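PDB 3KTD: prephenate dehydrogenase from Corynebacterium glutamicum ATCC 13032, which probably catalyses the NAD(P)+-dependent oxidative decarboxylation of prephenate to 4-hydroxyphenylpyruvate, a step in tyrosine biosynthesis. Local coordinates for residues L74-M78 with T79-S83; V101-K104 with T105-Y108; I329-T333 with L334-I338. One frame throughout, in Å; residues are numbered along the deposited sequence.

Contact 1. Residues L74-M78 with T79-S83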
loop_
_atom_site.group_PDB
_atom_site.type_symbol
_atom_site.label_atom_id
_atom_site.label_comp_id
_atom_site.label_asym_id
_atom_site.label_seq_id
_atom_site.Cartn_x
_atom_site.Cartn_y
_atom_site.Cartn_z
ATOM N N LEU A 74 22.273 -19.694 5.978
ATOM C CA LEU A 74 22.592 -18.540 6.809
ATOM C C LEU A 74 21.345 -17.667 6.845
ATOM O O LEU A 74 21.133 -16.829 5.971
ATOM C CB LEU A 74 23.812 -17.781 6.283
ATOM C CG LEU A 74 25.057 -18.626 5.985
ATOM C CD1 LEU A 74 26.262 -17.714 5.758
ATOM C CD2 LEU A 74 25.349 -19.615 7.091
ATOM N N ALA A 75 20.519 -17.906 7.865
ATOM C CA ALA A 75 19.239 -17.221 8.067
ATOM C C ALA A 75 19.404 -16.067 9.051
ATOM O O ALA A 75 18.781 -16.032 10.116
ATOM C CB ALA A 75 18.194 -18.216 8.576
ATOM N N VAL A 76 20.251 -15.120 8.674
ATOM C CA VAL A 76 20.552 -13.962 9.505
ATOM C C VAL A 76 20.441 -12.673 8.690
ATOM O O VAL A 76 20.340 -12.720 7.461
ATOM C CB VAL A 76 21.956 -14.100 10.107
ATOM C CG1 VAL A 76 22.016 -15.323 11.027
ATOM C CG2 VAL A 76 22.997 -14.193 9.008
ATOM N N PRO A 77 20.415 -11.512 9.369
ATOM C CA PRO A 77 20.371 -10.244 8.624
ATOM C C PRO A 77 21.707 -9.921 7.962
ATOM O O PRO A 77 22.746 -10.429 8.386
ATOM C CB PRO A 77 20.041 -9.208 9.702
ATOM C CG PRO A 77 20.470 -9.833 10.986
ATOM C CD PRO A 77 20.246 -11.302 10.819
HETATM N N MSE A 78 21.667 -9.068 6.943
HETATM C CA MSE A 78 22.857 -8.726 6.164
HETATM C C MSE A 78 24.046 -8.372 7.063
HETATM O O MSE A 78 25.159 -8.831 6.809
HETATM C CB MSE A 78 22.547 -7.601 5.157
HETATM C CG MSE A 78 23.753 -7.099 4.323
HETATM SE SE MSE A 78 24.606 -8.389 3.087
HETATM C CE MSE A 78 26.346 -7.498 2.836
ATOM N N THR A 79 23.808 -7.609 8.133
ATOM C CA THR A 79 24.902 -7.170 9.020
ATOM C C THR A 79 25.604 -8.329 9.733
ATOM O O THR A 79 26.721 -8.179 10.211
ATOM C CB THR A 79 24.421 -6.158 10.090
ATOM O OG1 THR A 79 23.631 -6.832 11.076
ATOM C CG2 THR A 79 23.624 -5.000 9.449
ATOM N N ALA A 80 24.941 -9.476 9.803
ATOM C CA ALA A 80 25.489 -10.644 10.469
ATOM C C ALA A 80 26.190 -11.600 9.509
ATOM O O ALA A 80 26.940 -12.452 9.954
ATOM C CB ALA A 80 24.390 -11.371 11.204
ATOM N N ILE A 81 25.961 -11.449 8.208
ATOM C CA ILE A 81 26.502 -12.355 7.185
ATOM C C ILE A 81 28.017 -12.610 7.245
ATOM O O ILE A 81 28.438 -13.767 7.334
ATOM C CB ILE A 81 26.115 -11.883 5.754
ATOM C CG1 ILE A 81 24.688 -12.298 5.427
ATOM C CG2 ILE A 81 27.021 -12.487 4.710
ATOM C CD1 ILE A 81 24.532 -13.803 5.238
ATOM N N ASP A 82 28.824 -11.553 7.195
ATOM C CA ASP A 82 30.287 -11.712 7.188
ATOM C C ASP A 82 30.816 -12.578 8.325
ATOM O O ASP A 82 31.672 -13.429 8.107
ATOM C CB ASP A 82 30.999 -10.361 7.251
ATOM C CG ASP A 82 30.873 -9.568 5.974
ATOM O OD1 ASP A 82 30.197 -10.014 5.024
ATOM O OD2 ASP A 82 31.464 -8.474 5.930
ATOM N N SER A 83 30.320 -12.371 9.538
ATOM C CA SER A 83 30.830 -13.142 10.653
ATOM C C SER A 83 30.424 -14.610 10.515
ATOM O O SER A 83 31.171 -15.495 10.912
ATOM C CB SER A 83 30.387 -12.561 11.997
ATOM O OG SER A 83 29.046 -12.878 12.283
#
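Leu74, at the end of strand 71-74, meets Ile81 of helix 78-91: its CB lies 4.2 Å from the CD1 methyl of Ile81. Both side chains are buried, and branched hydrocarbons suit a place where a helix packs against the end of a central strand. In Ile81, CG1 stands anti to the carbonyl carbon (chi1 -80°), and the bend that follows carries CD1 back to the chain just left behind.

Two residues on, Val76 reaches the same methyl with CG2, 4.1 Å from Ile81 CD1, the two side chains meeting at a slant. Its CB also rests on the small Ala80, whose CB is 3.8 Å away; the single methyl of alanine lets the returning chain pass close. Val76 further touches the glycine-rich loop whose sequence fits a Rossmann-type GxGxxG pattern, consistent with a place near the nucleotide-binding edge of the domain.

Pro77 lays its ring carbon CD 4.2 Å from Ala80 CB, while its carbonyl does the polar work. Pro77 O accepts from Ala80 N at 2.8 Å, and more weakly from Ile81 N. Met78, a selenomethionine here, continues the turn: its O takes the N-H of Ile81 at 3.1 Å. With CG anti to the backbone N (chi1 177°) and a bend at the next bond, its long, pliable side chain leads off to Val101, Ala106 and Val107, joining this turn to the next helix.

The labour is therefore divided: backbone amides of Ala80 and Ile81 find acceptors three residues back and fix the first helical turn, while the side chains that meet pack as hydrocarbon, with no side-chain hydrogen bond or salt bridge crossing between the two segments.

Contact 2. Residues V101-K104 with T105-Y108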
loop_
_atom_site.group_PDB
_atom_site.type_symbol
_atom_site.label_atom_id
_atom_site.label_comp_id
_atom_site.label_asym_id
_atom_site.label_seq_id
_atom_site.Cartn_x
_atom_site.Cartn_y
_atom_site.Cartn_z
ATOM N N VAL A 101 19.149 -13.297 2.357
ATOM C CA VAL A 101 19.103 -11.841 2.422
ATOM C C VAL A 101 18.472 -11.155 1.209
ATOM O O VAL A 101 18.665 -11.548 0.069
ATOM C CB VAL A 101 20.518 -11.288 2.687
ATOM C CG1 VAL A 101 20.536 -9.773 2.685
ATOM C CG2 VAL A 101 21.038 -11.830 4.027
ATOM N N SER A 102 17.715 -10.108 1.513
ATOM C CA SER A 102 17.019 -9.233 0.558
ATOM C C SER A 102 17.862 -8.706 -0.599
ATOM O O SER A 102 17.324 -8.469 -1.672
ATOM C CB SER A 102 16.414 -8.046 1.334
ATOM O OG SER A 102 17.246 -7.640 2.428
ATOM N N VAL A 103 19.159 -8.498 -0.370
ATOM C CA VAL A 103 20.096 -8.034 -1.402
ATOM C C VAL A 103 21.087 -9.161 -1.667
ATOM O O VAL A 103 21.474 -9.867 -0.743
ATOM C CB VAL A 103 20.853 -6.766 -0.955
ATOM C CG1 VAL A 103 21.750 -6.250 -2.066
ATOM C CG2 VAL A 103 19.874 -5.693 -0.554
ATOM N N LYS A 104 21.499 -9.323 -2.922
ATOM C CA LYS A 104 22.308 -10.479 -3.338
ATOM C C LYS A 104 23.722 -10.145 -3.810
ATOM O O LYS A 104 24.654 -10.907 -3.544
ATOM C CB LYS A 104 21.560 -11.244 -4.431
ATOM C CG LYS A 104 20.444 -12.114 -3.896
ATOM C CD LYS A 104 20.989 -13.445 -3.433
ATOM C CE LYS A 104 20.431 -13.847 -2.107
ATOM N NZ LYS A 104 20.922 -12.962 -1.026
ATOM N N THR A 105 23.900 -9.031 -4.512
ATOM C CA THR A 105 25.231 -8.672 -4.990
ATOM C C THR A 105 26.195 -8.490 -3.823
ATOM O O THR A 105 27.334 -8.964 -3.875
ATOM C CB THR A 105 25.231 -7.392 -5.844
ATOM O OG1 THR A 105 24.458 -7.608 -7.029
ATOM C CG2 THR A 105 26.656 -6.998 -6.248
ATOM N N ALA A 106 25.739 -7.817 -2.768
ATOM C CA ALA A 106 26.603 -7.552 -1.620
ATOM C C ALA A 106 27.106 -8.854 -0.978
ATOM O O ALA A 106 28.258 -8.926 -0.523
ATOM C CB ALA A 106 25.882 -6.686 -0.601
ATOM N N VAL A 107 26.252 -9.876 -0.963
ATOM C CA VAL A 107 26.601 -11.167 -0.367
ATOM C C VAL A 107 27.556 -11.935 -1.265
ATOM O O VAL A 107 28.593 -12.414 -0.808
ATOM C CB VAL A 107 25.349 -12.025 -0.095
ATOM C CG1 VAL A 107 25.727 -13.390 0.426
ATOM C CG2 VAL A 107 24.476 -11.323 0.892
ATOM N N TYR A 108 27.209 -12.051 -2.541
ATOM C CA TYR A 108 28.043 -12.785 -3.483
ATOM C C TYR A 108 29.476 -12.220 -3.476
ATOM O O TYR A 108 30.448 -12.981 -3.409
ATOM C CB TYR A 108 27.407 -12.758 -4.876
ATOM C CG TYR A 108 28.001 -13.705 -5.898
ATOM C CD1 TYR A 108 28.405 -14.998 -5.543
ATOM C CD2 TYR A 108 28.106 -13.328 -7.236
ATOM C CE1 TYR A 108 28.940 -15.868 -6.488
ATOM C CE2 TYR A 108 28.633 -14.192 -8.191
ATOM C CZ TYR A 108 29.047 -15.464 -7.813
ATOM O OH TYR A 108 29.570 -16.330 -8.753
#
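Val107 turns its CG2 methyl back over the loop that leads into its helix, 4.3 Å from Val101 CB and 3.7 Å from the carbonyl oxygen Val103 O. This branch stands anti to the carbonyl carbon of Val107, which directs it at the loop. A second apolar touch is looser: Val103 CG1 comes within 4.4 Å of Ala106 CB, where a small residue leaves the valine room beside the helix start.

Lys104 folds up on its own loop. Bends at chi2, chi3 and chi4 curl the chain round until NZ gives hydrogen bonds to Val101 O at 2.9 Å and to Val103 O at 3.2 Å, the latter with the donor well above the carbonyl plane. The same ammonium forms a salt bridge with Asp99, so this buried amine has two carbonyls and a carboxylate round it.

In the Rossmann-type nucleotide-binding domain this is the passage from strand 97-99 to helix 105-113, one strand-loop-helix step of the parallel part of the mixed sheet. The helix is opened by Lys104 O, which accepts from Tyr108 N at 3.0 Å in an almost straight bond (N-H...O 176°) and weakly from Val107 N.

Asp191 of helix 187-214 adds a second tie at this end, one carboxylate oxygen receiving Lys104 N and the other bonding to the hydroxyl of Thr105, a residue whose short polar branch suits the helix start. Tyr108 sends its ring the other way, with CG anti to the backbone N (chi1 -168°), and its OH hydrogen-bonds Asp156.

Contact 3. Residues I329-T333 with L334-I338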
loop_
_atom_site.group_PDB
_atom_site.type_symbol
_atom_site.label_atom_id
_atom_site.label_comp_id
_atom_site.label_asym_id
_atom_site.label_seq_id
_atom_site.Cartn_x
_atom_site.Cartn_y
_atom_site.Cartn_z
ATOM N N ILE A 329 18.413 -18.777 -17.605
ATOM C CA ILE A 329 18.365 -17.391 -18.108
ATOM C C ILE A 329 16.980 -17.097 -18.705
ATOM O O ILE A 329 16.430 -16.007 -18.537
ATOM C CB ILE A 329 19.462 -17.116 -19.181
ATOM C CG1 ILE A 329 20.859 -17.189 -18.564
ATOM C CG2 ILE A 329 19.285 -15.750 -19.799
ATOM C CD1 ILE A 329 21.965 -16.812 -19.520
ATOM N N HIS A 330 16.430 -18.091 -19.397
ATOM C CA HIS A 330 15.109 -17.987 -19.996
ATOM C C HIS A 330 14.072 -17.795 -18.887
ATOM O O HIS A 330 13.135 -17.023 -19.041
ATOM C CB HIS A 330 14.830 -19.234 -20.855
ATOM C CG HIS A 330 13.640 -19.112 -21.762
ATOM N ND1 HIS A 330 12.913 -20.209 -22.183
ATOM C CD2 HIS A 330 13.048 -18.031 -22.327
ATOM C CE1 HIS A 330 11.931 -19.808 -22.972
ATOM N NE2 HIS A 330 11.987 -18.491 -23.071
ATOM N N ALA A 331 14.264 -18.469 -17.756
ATOM C CA ALA A 331 13.360 -18.330 -16.615
ATOM C C ALA A 331 13.513 -16.961 -15.956
ATOM O O ALA A 331 12.530 -16.370 -15.502
ATOM C CB ALA A 331 13.618 -19.424 -15.606
ATOM N N GLU A 332 14.753 -16.478 -15.905
ATOM C CA GLU A 332 15.076 -15.182 -15.313
ATOM C C GLU A 332 14.382 -14.044 -16.064
ATOM O O GLU A 332 13.760 -13.179 -15.452
ATOM C CB GLU A 332 16.591 -14.967 -15.342
ATOM C CG GLU A 332 17.098 -13.695 -14.662
ATOM C CD GLU A 332 18.520 -13.343 -15.090
ATOM O OE1 GLU A 332 18.693 -12.803 -16.202
ATOM O OE2 GLU A 332 19.468 -13.596 -14.319
ATOM N N THR A 333 14.504 -14.056 -17.390
ATOM C CA THR A 333 13.912 -13.032 -18.242
ATOM C C THR A 333 12.391 -12.995 -18.109
ATOM O O THR A 333 11.768 -11.927 -18.146
ATOM C CB THR A 333 14.241 -13.300 -19.723
ATOM O OG1 THR A 333 15.639 -13.588 -19.858
ATOM C CG2 THR A 333 13.852 -12.094 -20.596
ATOM N N LEU A 334 11.811 -14.181 -17.958
ATOM C CA LEU A 334 10.372 -14.339 -17.891
ATOM C C LEU A 334 9.822 -14.294 -16.465
ATOM O O LEU A 334 8.610 -14.197 -16.271
ATOM C CB LEU A 334 9.975 -15.664 -18.553
ATOM C CG LEU A 334 10.176 -15.783 -20.062
ATOM C CD1 LEU A 334 9.839 -17.192 -20.513
ATOM C CD2 LEU A 334 9.319 -14.763 -20.801
ATOM N N GLY A 335 10.693 -14.356 -15.468
ATOM C CA GLY A 335 10.231 -14.440 -14.081
ATOM C C GLY A 335 9.528 -15.771 -13.852
ATOM O O GLY A 335 8.663 -15.898 -12.984
ATOM N N ALA A 336 9.902 -16.769 -14.643
ATOM C CA ALA A 336 9.285 -18.080 -14.544
ATOM C C ALA A 336 9.752 -18.774 -13.277
ATOM O O ALA A 336 10.895 -18.622 -12.871
ATOM C CB ALA A 336 9.639 -18.913 -15.747
ATOM N N ARG A 337 8.841 -19.492 -12.632
ATOM C CA ARG A 337 9.204 -20.357 -11.523
ATOM C C ARG A 337 9.658 -21.651 -12.179
ATOM O O ARG A 337 9.350 -21.881 -13.343
ATOM C CB ARG A 337 8.023 -20.597 -10.579
ATOM C CG ARG A 337 6.898 -21.454 -11.150
ATOM C CD ARG A 337 5.690 -21.546 -10.213
ATOM N NE ARG A 337 4.744 -22.537 -10.722
ATOM C CZ ARG A 337 4.842 -23.857 -10.541
ATOM N NH1 ARG A 337 5.838 -24.385 -9.828
ATOM N NH2 ARG A 337 3.931 -24.664 -11.074
ATOM N N ILE A 338 10.391 -22.488 -11.453
ATOM C CA ILE A 338 10.899 -23.735 -12.027
ATOM C C ILE A 338 10.594 -24.971 -11.191
ATOM O O ILE A 338 10.398 -24.891 -9.983
ATOM C CB ILE A 338 12.428 -23.670 -12.271
ATOM C CG1 ILE A 338 13.203 -23.694 -10.950
ATOM C CG2 ILE A 338 12.791 -22.425 -13.073
ATOM C CD1 ILE A 338 14.698 -23.647 -11.137
#
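The imidazole of His330 carries the CD1 methyl of Leu334 over one face, with NE2 the closest ring atom at 3.6 Å and CD2 only slightly farther. The histidine has CG anti to its backbone N (chi1 -167°), a setting that swings the ring along the helix to its neighbour four residues on; ND1 has a weak hydrogen bond to Gln327. A flat ring and a branched aliphatic chain suit each other on this outer side, where His330 is exposed.

On the buried side Ala331 CB lies 4.0 Å from Ala336 CB and equally far from Ile338 CG2. Alanines at both places let the chain double back closely from helix 324-334 to strand 337-340.

Between these two patches the helix ends in a Schellman motif. Ala336 N bonds Ala331 O at 2.8 Å, while Gly335 N makes a weaker bond to Glu332 O. Gly335 is the C-prime residue, with a positive phi of 67° that glycine adopts easily; its own O accepts from Ser221 of the second subunit.

One turn earlier, Ile329 O receives Thr333 N and, at 2.9 Å, Thr333 OG1 from opposite faces of its plane. The carbonyls of Ile329 and Ala331, and more weakly those of His330 and Glu332, thus find donors within the turn, while methyl groups of Ala331, Ala336 and Ile338 pack on its buried side.

Overall arrangement
Contacts 1 and 2 are successive strand-to-helix turns of the large mixed sheet: strand 71-74 into helix 78-91, then strand 97-99, its neighbour in the sheet, toward helix 105-113. Their centres are 10 Å apart, and the two helix starts pack directly on each other, chiefly through Met78, within the probable NAD(P)-binding domain. Contact 3 comes much later in the chain, at the helix-to-strand return of the beta-alpha-beta unit 314-317, 324-334, 337-340. Its centre lies 19 Å from contact 2 and 27 Å from contact 1, across the chain's centre from the latter. This later unit is set against strand 181-184, with which Ile338 shares a backbone hydrogen bond, and the second subunit.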